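Local coordinates for RagB/SusD domain protein (Flavobacterium johnsoniae, PDB 5J90) that binds chitin as a SusD homolog and probably helps to capture the polysaccharide at the outer membrane, at residues 398-410 with 414-426. Numbering follows the deposited sequence.
Sequences DPVNNVTVAWDAA and EVKLQKIITQKWI
Lys419 extends from the helix into a bend of the chain at 404-406, where its NZ donates to two backbone carbonyls. Lys419 NZ lies 2.8 Å from Thr404 O, well above that carbonyl plane. Lys419 NZ is 2.7 Å from Ala406 O, and the donor here is tilted 30° from the carbonyl plane of Ala406. A turn at the last side-chain torsion (chi4 -77°) swings NZ between these oxygens, and a water joins it to Thr404 N. Nearer the helix backbone, Lys419 CG is pressed against Val403 CG2 at a tight 3.4 Å.

Toward the 401 end, the Asn401 amide meets the helix with both of its polar atoms. Gln418 reaches out extended, and its NE2 donates to Asn401 OD1 (2.9 Å) from above the Asn401 carbonyl plane, with OD1 lying in the plane of the Gln418 amide. Asn401 OD1 also accepts from Lys446 N. The two amide planes are 58° apart. Asn401 ND2 donates almost straight to Thr422 OG1 at 3.0 Å, and that hydroxyl in turn donates to Gln418 O.

At the other end, Lys416 runs extended across Trp407, its CD 3.7 Å from CZ2, and Lys416 NZ bonds to Ala409 O at 3.0 Å. Ile420 CG1 sits at the edge of the same indole, which also touches helix 353-368.

The arrangement is a long irregular loop folded back along the helix it leads into, with helix side chains satisfying loop carbonyls, within the helix-rich SusD-like fold, a family of the tetratricopeptide-repeat clan.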
ATOM      1  N   ASP A 398     -22.824  20.608   5.289  1.00 15.71           N
ATOM      2  CA  ASP A 398     -21.998  21.733   4.870  1.00 16.97           C
ATOM      3  C   ASP A 398     -21.163  21.265   3.681  1.00 16.43           C
ATOM      4  O   ASP A 398     -20.877  20.072   3.550  1.00 15.48           O
ATOM      5  CB  ASP A 398     -21.044  22.164   5.990  1.00 19.46           C
ATOM      6  CG  ASP A 398     -21.763  22.728   7.200  1.00 27.88           C
ATOM      7  OD1 ASP A 398     -22.898  23.223   7.047  1.00 29.22           O
ATOM      8  OD2 ASP A 398     -21.177  22.688   8.304  1.00 29.70           O
ATOM      9  N   PRO A 399     -20.755  22.197   2.816  1.00 14.60           N
ATOM     10  CA  PRO A 399     -19.929  21.802   1.672  1.00 13.66           C
ATOM     11  C   PRO A 399     -18.579  21.246   2.121  1.00 14.63           C
ATOM     12  O   PRO A 399     -18.072  21.627   3.179  1.00 16.06           O
ATOM     13  CB  PRO A 399     -19.734  23.116   0.911  1.00 15.87           C
ATOM     14  CG  PRO A 399     -19.905  24.184   1.953  1.00 16.84           C
ATOM     15  CD  PRO A 399     -20.941  23.659   2.897  1.00 14.84           C
ATOM     16  N   VAL A 400     -18.011  20.346   1.321  1.00 13.04           N
ATOM     17  CA  VAL A 400     -16.690  19.786   1.614  1.00 14.60           C
ATOM     18  C   VAL A 400     -15.620  20.111   0.568  1.00 13.08           C
ATOM     19  O   VAL A 400     -14.439  20.147   0.904  1.00 13.06           O
ATOM     20  CB  VAL A 400     -16.732  18.250   1.848  1.00 13.53           C
ATOM     21  CG1 VAL A 400     -17.498  17.927   3.124  1.00 15.42           C
ATOM     22  CG2 VAL A 400     -17.333  17.517   0.649  1.00 13.71           C
ATOM     23  N   ASN A 401     -16.004  20.331  -0.691  1.00 13.05           N
ATOM     24  CA  ASN A 401     -15.000  20.643  -1.711  1.00 12.06           C
ATOM     25  C   ASN A 401     -14.837  22.154  -1.795  1.00 13.37           C
ATOM     26  O   ASN A 401     -15.417  22.831  -2.659  1.00 15.01           O
ATOM     27  CB  ASN A 401     -15.356  20.040  -3.080  1.00 11.76           C
ATOM     28  CG  ASN A 401     -14.134  19.883  -3.976  1.00 10.55           C
ATOM     29  OD1 ASN A 401     -13.121  19.316  -3.564  1.00 11.19           O
ATOM     30  ND2 ASN A 401     -14.211  20.399  -5.191  1.00 11.83           N
ATOM     31  N   ASN A 402     -14.061  22.685  -0.861  1.00 13.38           N
ATOM     32  CA  ASN A 402     -14.034  24.123  -0.631  1.00 12.85           C
ATOM     33  C   ASN A 402     -12.841  24.761  -1.306  1.00 14.70           C
ATOM     34  O   ASN A 402     -11.829  25.073  -0.683  1.00 19.50           O
ATOM     35  CB  ASN A 402     -14.091  24.403   0.869  1.00 17.00           C
ATOM     36  CG  ASN A 402     -15.317  23.784   1.513  1.00 15.34           C
ATOM     37  OD1 ASN A 402     -16.407  23.799   0.933  1.00 17.77           O
ATOM     38  ND2 ASN A 402     -15.146  23.213   2.701  1.00 19.56           N
ATOM     39  N   VAL A 403     -12.977  24.916  -2.615  1.00 13.05           N
ATOM     40  CA  VAL A 403     -11.933  25.449  -3.470  1.00 14.59           C
ATOM     41  C   VAL A 403     -12.612  26.203  -4.612  1.00 12.08           C
ATOM     42  O   VAL A 403     -13.685  25.806  -5.078  1.00 14.02           O
ATOM     43  CB  VAL A 403     -11.031  24.302  -4.018  1.00 18.35           C
ATOM     44  CG1 VAL A 403     -11.828  23.358  -4.909  1.00 18.16           C
ATOM     45  CG2 VAL A 403      -9.832  24.852  -4.753  1.00 17.90           C
ATOM     46  N   THR A 404     -12.004  27.296  -5.053  1.00 13.70           N
ATOM     47  CA  THR A 404     -12.545  28.055  -6.171  1.00 13.17           C
ATOM     48  C   THR A 404     -11.984  27.530  -7.488  1.00 14.80           C
ATOM     49  O   THR A 404     -11.063  26.709  -7.510  1.00 13.02           O
ATOM     50  CB  THR A 404     -12.181  29.545  -6.066  1.00 14.32           C
ATOM     51  OG1 THR A 404     -10.759  29.679  -6.113  1.00 16.62           O
ATOM     52  CG2 THR A 404     -12.702  30.132  -4.768  1.00 16.55           C
ATOM     53  N   VAL A 405     -12.518  28.030  -8.595  1.00 13.37           N
ATOM     54  CA  VAL A 405     -12.029  27.632  -9.903  1.00 13.99           C
ATOM     55  C   VAL A 405     -10.699  28.300 -10.245  1.00 14.80           C
ATOM     56  O   VAL A 405      -9.785  27.647 -10.746  1.00 13.64           O
ATOM     57  CB  VAL A 405     -13.053  27.941 -11.017  1.00 13.09           C
ATOM     58  CG1 VAL A 405     -12.465  27.585 -12.372  1.00 13.58           C
ATOM     59  CG2 VAL A 405     -14.344  27.171 -10.793  1.00 14.15           C
ATOM     60  N   ALA A 406     -10.587  29.602  -9.972  1.00 13.65           N
ATOM     61  CA  ALA A 406      -9.449  30.392 -10.436  1.00 14.82           C
ATOM     62  C   ALA A 406      -8.096  29.847  -9.992  1.00 13.71           C
ATOM     63  O   ALA A 406      -7.907  29.497  -8.826  1.00 15.71           O
ATOM     64  CB  ALA A 406      -9.595  31.851  -9.988  1.00 16.86           C
ATOM     65  N   TRP A 407      -7.161  29.798 -10.933  1.00 13.81           N
ATOM     66  CA  TRP A 407      -5.798  29.397 -10.621  1.00 14.74           C
ATOM     67  C   TRP A 407      -5.133  30.441  -9.741  1.00 16.34           C
ATOM     68  O   TRP A 407      -5.255  31.646  -9.976  1.00 18.66           O
ATOM     69  CB  TRP A 407      -4.982  29.220 -11.897  1.00 13.50           C
ATOM     70  CG  TRP A 407      -3.658  28.561 -11.654  1.00 14.92           C
ATOM     71  CD1 TRP A 407      -2.441  29.170 -11.514  1.00 16.39           C
ATOM     72  CD2 TRP A 407      -3.425  27.156 -11.511  1.00 14.18           C
ATOM     73  NE1 TRP A 407      -1.463  28.224 -11.291  1.00 16.55           N
ATOM     74  CE2 TRP A 407      -2.043  26.982 -11.296  1.00 14.34           C
ATOM     75  CE3 TRP A 407      -4.251  26.030 -11.555  1.00 15.58           C
ATOM     76  CZ2 TRP A 407      -1.473  25.726 -11.117  1.00 15.66           C
ATOM     77  CZ3 TRP A 407      -3.680  24.780 -11.378  1.00 15.85           C
ATOM     78  CH2 TRP A 407      -2.307  24.640 -11.168  1.00 15.61           C
ATOM     79  N   ASP A 408      -4.425  29.965  -8.729  1.00 15.74           N
ATOM     80  CA  ASP A 408      -3.614  30.811  -7.867  1.00 19.45           C
ATOM     81  C   ASP A 408      -2.201  30.248  -7.883  1.00 19.58           C
ATOM     82  O   ASP A 408      -1.959  29.160  -7.364  1.00 16.85           O
ATOM     83  CB  ASP A 408      -4.183  30.789  -6.448  1.00 21.61           C
ATOM     84  CG  ASP A 408      -3.386  31.642  -5.472  1.00 24.18           C
ATOM     85  OD1 ASP A 408      -2.342  32.212  -5.859  1.00 21.71           O
ATOM     86  OD2 ASP A 408      -3.814  31.728  -4.300  1.00 28.72           O
ATOM     87  N   ALA A 409      -1.267  30.981  -8.480  1.00 17.28           N
ATOM     88  CA  ALA A 409       0.107  30.515  -8.606  1.00 15.06           C
ATOM     89  C   ALA A 409       0.767  30.268  -7.251  1.00 15.14           C
ATOM     90  O   ALA A 409       1.713  29.490  -7.155  1.00 18.46           O
ATOM     91  CB  ALA A 409       0.937  31.505  -9.430  1.00 19.68           C
ATOM     92  N   ALA A 410       0.263  30.938  -6.217  1.00 17.05           N
ATOM     93  CA  ALA A 410       0.862  30.880  -4.885  1.00 19.49           C
ATOM     94  C   ALA A 410       0.253  29.780  -4.021  1.00 18.23           C
ATOM     95  O   ALA A 410       0.685  29.568  -2.885  1.00 18.68           O
ATOM     96  CB  ALA A 410       0.717  32.231  -4.190  1.00 18.06           C
ATOM     97  N   GLU A 414      -1.081  20.765  -3.188  1.00 10.17           N
ATOM     98  CA  GLU A 414      -2.335  20.070  -2.894  1.00  9.85           C
ATOM     99  C   GLU A 414      -3.560  20.843  -3.371  1.00 10.97           C
ATOM    100  O   GLU A 414      -4.482  20.249  -3.934  1.00 11.18           O
ATOM    101  CB  GLU A 414      -2.467  19.727  -1.411  1.00 11.65           C
ATOM    102  CG  GLU A 414      -1.545  18.592  -0.954  1.00 12.25           C
ATOM    103  CD  GLU A 414      -1.929  17.207  -1.480  1.00 13.28           C
ATOM    104  OE1 GLU A 414      -2.987  17.040  -2.135  1.00 12.21           O
ATOM    105  OE2 GLU A 414      -1.151  16.268  -1.223  1.00 13.79           O
ATOM    106  N   VAL A 415      -3.582  22.159  -3.161  1.00 11.13           N
ATOM    107  CA  VAL A 415      -4.721  22.954  -3.609  1.00 10.80           C
ATOM    108  C   VAL A 415      -4.758  23.022  -5.139  1.00  9.88           C
ATOM    109  O   VAL A 415      -5.835  22.908  -5.735  1.00 11.12           O
ATOM    110  CB  VAL A 415      -4.740  24.359  -2.961  1.00 11.90           C
ATOM    111  CG1 VAL A 415      -5.680  25.297  -3.726  1.00 13.86           C
ATOM    112  CG2 VAL A 415      -5.167  24.249  -1.502  1.00 14.03           C
ATOM    113  N   LYS A 416      -3.593  23.165  -5.769  1.00  9.94           N
ATOM    114  CA  LYS A 416      -3.512  23.131  -7.226  1.00 10.65           C
ATOM    115  C   LYS A 416      -4.062  21.813  -7.770  1.00  9.82           C
ATOM    116  O   LYS A 416      -4.854  21.812  -8.721  1.00 10.41           O
ATOM    117  CB  LYS A 416      -2.072  23.363  -7.693  1.00 10.69           C
ATOM    118  CG  LYS A 416      -1.583  24.806  -7.478  1.00 11.95           C
ATOM    119  CD  LYS A 416      -0.098  24.955  -7.759  1.00 12.85           C
ATOM    120  CE  LYS A 416       0.305  26.432  -7.709  1.00 15.01           C
ATOM    121  NZ  LYS A 416       1.760  26.616  -7.983  1.00 16.96           N
ATOM    122  N   LEU A 417      -3.657  20.698  -7.155  1.00  9.67           N
ATOM    123  CA  LEU A 417      -4.144  19.400  -7.582  1.00  9.55           C
ATOM    124  C   LEU A 417      -5.645  19.283  -7.343  1.00  9.69           C
ATOM    125  O   LEU A 417      -6.359  18.757  -8.191  1.00  9.06           O
ATOM    126  CB  LEU A 417      -3.391  18.268  -6.873  1.00  9.16           C
ATOM    127  CG  LEU A 417      -3.780  16.853  -7.328  1.00  8.82           C
ATOM    128  CD1 LEU A 417      -3.499  16.653  -8.800  1.00 10.69           C
ATOM    129  CD2 LEU A 417      -3.043  15.797  -6.491  1.00  9.99           C
ATOM    130  N   GLN A 418      -6.132  19.769  -6.203  1.00  8.39           N
ATOM    131  CA  GLN A 418      -7.567  19.748  -5.933  1.00  9.20           C
ATOM    132  C   GLN A 418      -8.356  20.484  -7.017  1.00 10.10           C
ATOM    133  O   GLN A 418      -9.421  20.024  -7.434  1.00 10.16           O
ATOM    134  CB  GLN A 418      -7.870  20.311  -4.539  1.00 10.65           C
ATOM    135  CG  GLN A 418      -9.334  20.222  -4.144  1.00 11.54           C
ATOM    136  CD  GLN A 418      -9.599  20.752  -2.741  1.00 12.25           C
ATOM    137  OE1 GLN A 418      -8.706  21.319  -2.099  1.00 15.22           O
ATOM    138  NE2 GLN A 418     -10.827  20.582  -2.263  1.00 13.02           N
ATOM    139  N   LYS A 419      -7.841  21.623  -7.476  1.00  9.87           N
ATOM    140  CA  LYS A 419      -8.505  22.368  -8.542  1.00 11.43           C
ATOM    141  C   LYS A 419      -8.528  21.550  -9.822  1.00  8.79           C
ATOM    142  O   LYS A 419      -9.575  21.408 -10.457  1.00 10.57           O
ATOM    143  CB  LYS A 419      -7.804  23.708  -8.787  1.00 11.13           C
ATOM    144  CG  LYS A 419      -8.054  24.737  -7.687  1.00 11.59           C
ATOM    145  CD  LYS A 419      -7.179  25.964  -7.901  1.00 13.73           C
ATOM    146  CE  LYS A 419      -7.325  26.958  -6.752  1.00 13.41           C
ATOM    147  NZ  LYS A 419      -8.599  27.741  -6.826  1.00 13.81           N
ATOM    148  N   ILE A 420      -7.372  21.018 -10.203  1.00  9.03           N
ATOM    149  CA  ILE A 420      -7.268  20.211 -11.415  1.00  9.20           C
ATOM    150  C   ILE A 420      -8.220  19.012 -11.399  1.00  9.68           C
ATOM    151  O   ILE A 420      -8.976  18.781 -12.353  1.00  9.37           O
ATOM    152  CB  ILE A 420      -5.819  19.732 -11.623  1.00  8.84           C
ATOM    153  CG1 ILE A 420      -4.929  20.928 -11.971  1.00  9.46           C
ATOM    154  CG2 ILE A 420      -5.755  18.678 -12.717  1.00 10.01           C
ATOM    155  CD1 ILE A 420      -3.429  20.634 -11.866  1.00 11.43           C
ATOM    156  N   ILE A 421      -8.200  18.256 -10.309  1.00  8.21           N
ATOM    157  CA  ILE A 421      -9.029  17.056 -10.235  1.00  8.19           C
ATOM    158  C   ILE A 421     -10.520  17.410 -10.147  1.00  9.53           C
ATOM    159  O   ILE A 421     -11.358  16.692 -10.690  1.00  9.31           O
ATOM    160  CB  ILE A 421      -8.605  16.136  -9.067  1.00  7.99           C
ATOM    161  CG1 ILE A 421      -7.130  15.712  -9.207  1.00  8.30           C
ATOM    162  CG2 ILE A 421      -9.513  14.909  -8.996  1.00  8.29           C
ATOM    163  CD1 ILE A 421      -6.805  14.971 -10.484  1.00  9.21           C
ATOM    164  N   THR A 422     -10.862  18.517  -9.485  1.00  9.36           N
ATOM    165  CA  THR A 422     -12.267  18.942  -9.441  1.00  9.23           C
ATOM    166  C   THR A 422     -12.783  19.210 -10.858  1.00  8.81           C
ATOM    167  O   THR A 422     -13.856  18.734 -11.239  1.00  8.88           O
ATOM    168  CB  THR A 422     -12.451  20.205  -8.573  1.00 10.22           C
ATOM    169  OG1 THR A 422     -12.120  19.900  -7.214  1.00 10.90           O
ATOM    170  CG2 THR A 422     -13.893  20.706  -8.631  1.00 10.71           C
ATOM    171  N   GLN A 423     -12.003  19.944 -11.644  1.00 10.04           N
ATOM    172  CA  GLN A 423     -12.414  20.255 -13.011  1.00  9.33           C
ATOM    173  C   GLN A 423     -12.413  19.009 -13.896  1.00 10.21           C
ATOM    174  O   GLN A 423     -13.272  18.843 -14.768  1.00 10.12           O
ATOM    175  CB  GLN A 423     -11.558  21.384 -13.579  1.00  9.66           C
ATOM    176  CG  GLN A 423     -11.916  22.731 -12.950  1.00 10.81           C
ATOM    177  CD  GLN A 423     -13.377  23.106 -13.172  1.00 11.20           C
ATOM    178  OE1 GLN A 423     -13.927  22.905 -14.257  1.00 11.34           O
ATOM    179  NE2 GLN A 423     -14.012  23.657 -12.137  1.00 12.25           N
ATOM    180  N   LYS A 424     -11.467  18.114 -13.644  1.00  9.33           N
ATOM    181  CA  LYS A 424     -11.401  16.843 -14.350  1.00  8.07           C
ATOM    182  C   LYS A 424     -12.655  16.010 -14.055  1.00  8.80           C
ATOM    183  O   LYS A 424     -13.281  15.436 -14.962  1.00  9.61           O
ATOM    184  CB  LYS A 424     -10.143  16.118 -13.869  1.00  9.94           C
ATOM    185  CG  LYS A 424      -9.718  14.929 -14.678  1.00  9.49           C
ATOM    186  CD  LYS A 424      -8.405  14.409 -14.076  1.00  9.86           C
ATOM    187  CE  LYS A 424      -7.881  13.214 -14.815  1.00 10.25           C
ATOM    188  NZ  LYS A 424      -6.854  12.539 -13.967  1.00  9.60           N
ATOM    189  N   TRP A 425     -13.027  15.971 -12.783  1.00  8.15           N
ATOM    190  CA  TRP A 425     -14.209  15.256 -12.323  1.00  8.66           C
ATOM    191  C   TRP A 425     -15.476  15.812 -12.995  1.00  9.62           C
ATOM    192  O   TRP A 425     -16.298  15.046 -13.501  1.00  9.43           O
ATOM    193  CB  TRP A 425     -14.255  15.364 -10.800  1.00  8.55           C
ATOM    194  CG  TRP A 425     -15.385  14.698 -10.046  1.00  8.90           C
ATOM    195  CD1 TRP A 425     -15.405  13.424  -9.545  1.00  8.87           C
ATOM    196  CD2 TRP A 425     -16.599  15.320  -9.595  1.00  9.02           C
ATOM    197  NE1 TRP A 425     -16.568  13.203  -8.851  1.00  8.68           N
ATOM    198  CE2 TRP A 425     -17.326  14.349  -8.872  1.00  8.35           C
ATOM    199  CE3 TRP A 425     -17.152  16.598  -9.754  1.00 10.27           C
ATOM    200  CZ2 TRP A 425     -18.565  14.617  -8.291  1.00  9.60           C
ATOM    201  CZ3 TRP A 425     -18.394  16.859  -9.185  1.00 10.38           C
ATOM    202  CH2 TRP A 425     -19.085  15.874  -8.464  1.00  9.89           C
ATOM    203  N   ILE A 426     -15.625  17.133 -13.035  1.00  9.15           N
ATOM    204  CA  ILE A 426     -16.800  17.700 -13.704  1.00 10.42           C
ATOM    205  C   ILE A 426     -16.813  17.322 -15.189  1.00  9.67           C
ATOM    206  O   ILE A 426     -17.846  16.910 -15.721  1.00  9.65           O
ATOM    207  CB  ILE A 426     -16.901  19.240 -13.550  1.00  8.92           C
ATOM    208  CG1 ILE A 426     -17.036  19.629 -12.078  1.00  9.81           C
ATOM    209  CG2 ILE A 426     -18.104  19.779 -14.347  1.00 10.21           C
ATOM    210  CD1 ILE A 426     -16.865  21.134 -11.813  1.00 12.61           C
TER
HETATM  211  O   HOH W   1     -11.634  21.665   0.410  1.00 16.26           O
HETATM  212  O   HOH W   2      -9.538  28.037  -3.788  1.00 19.07           O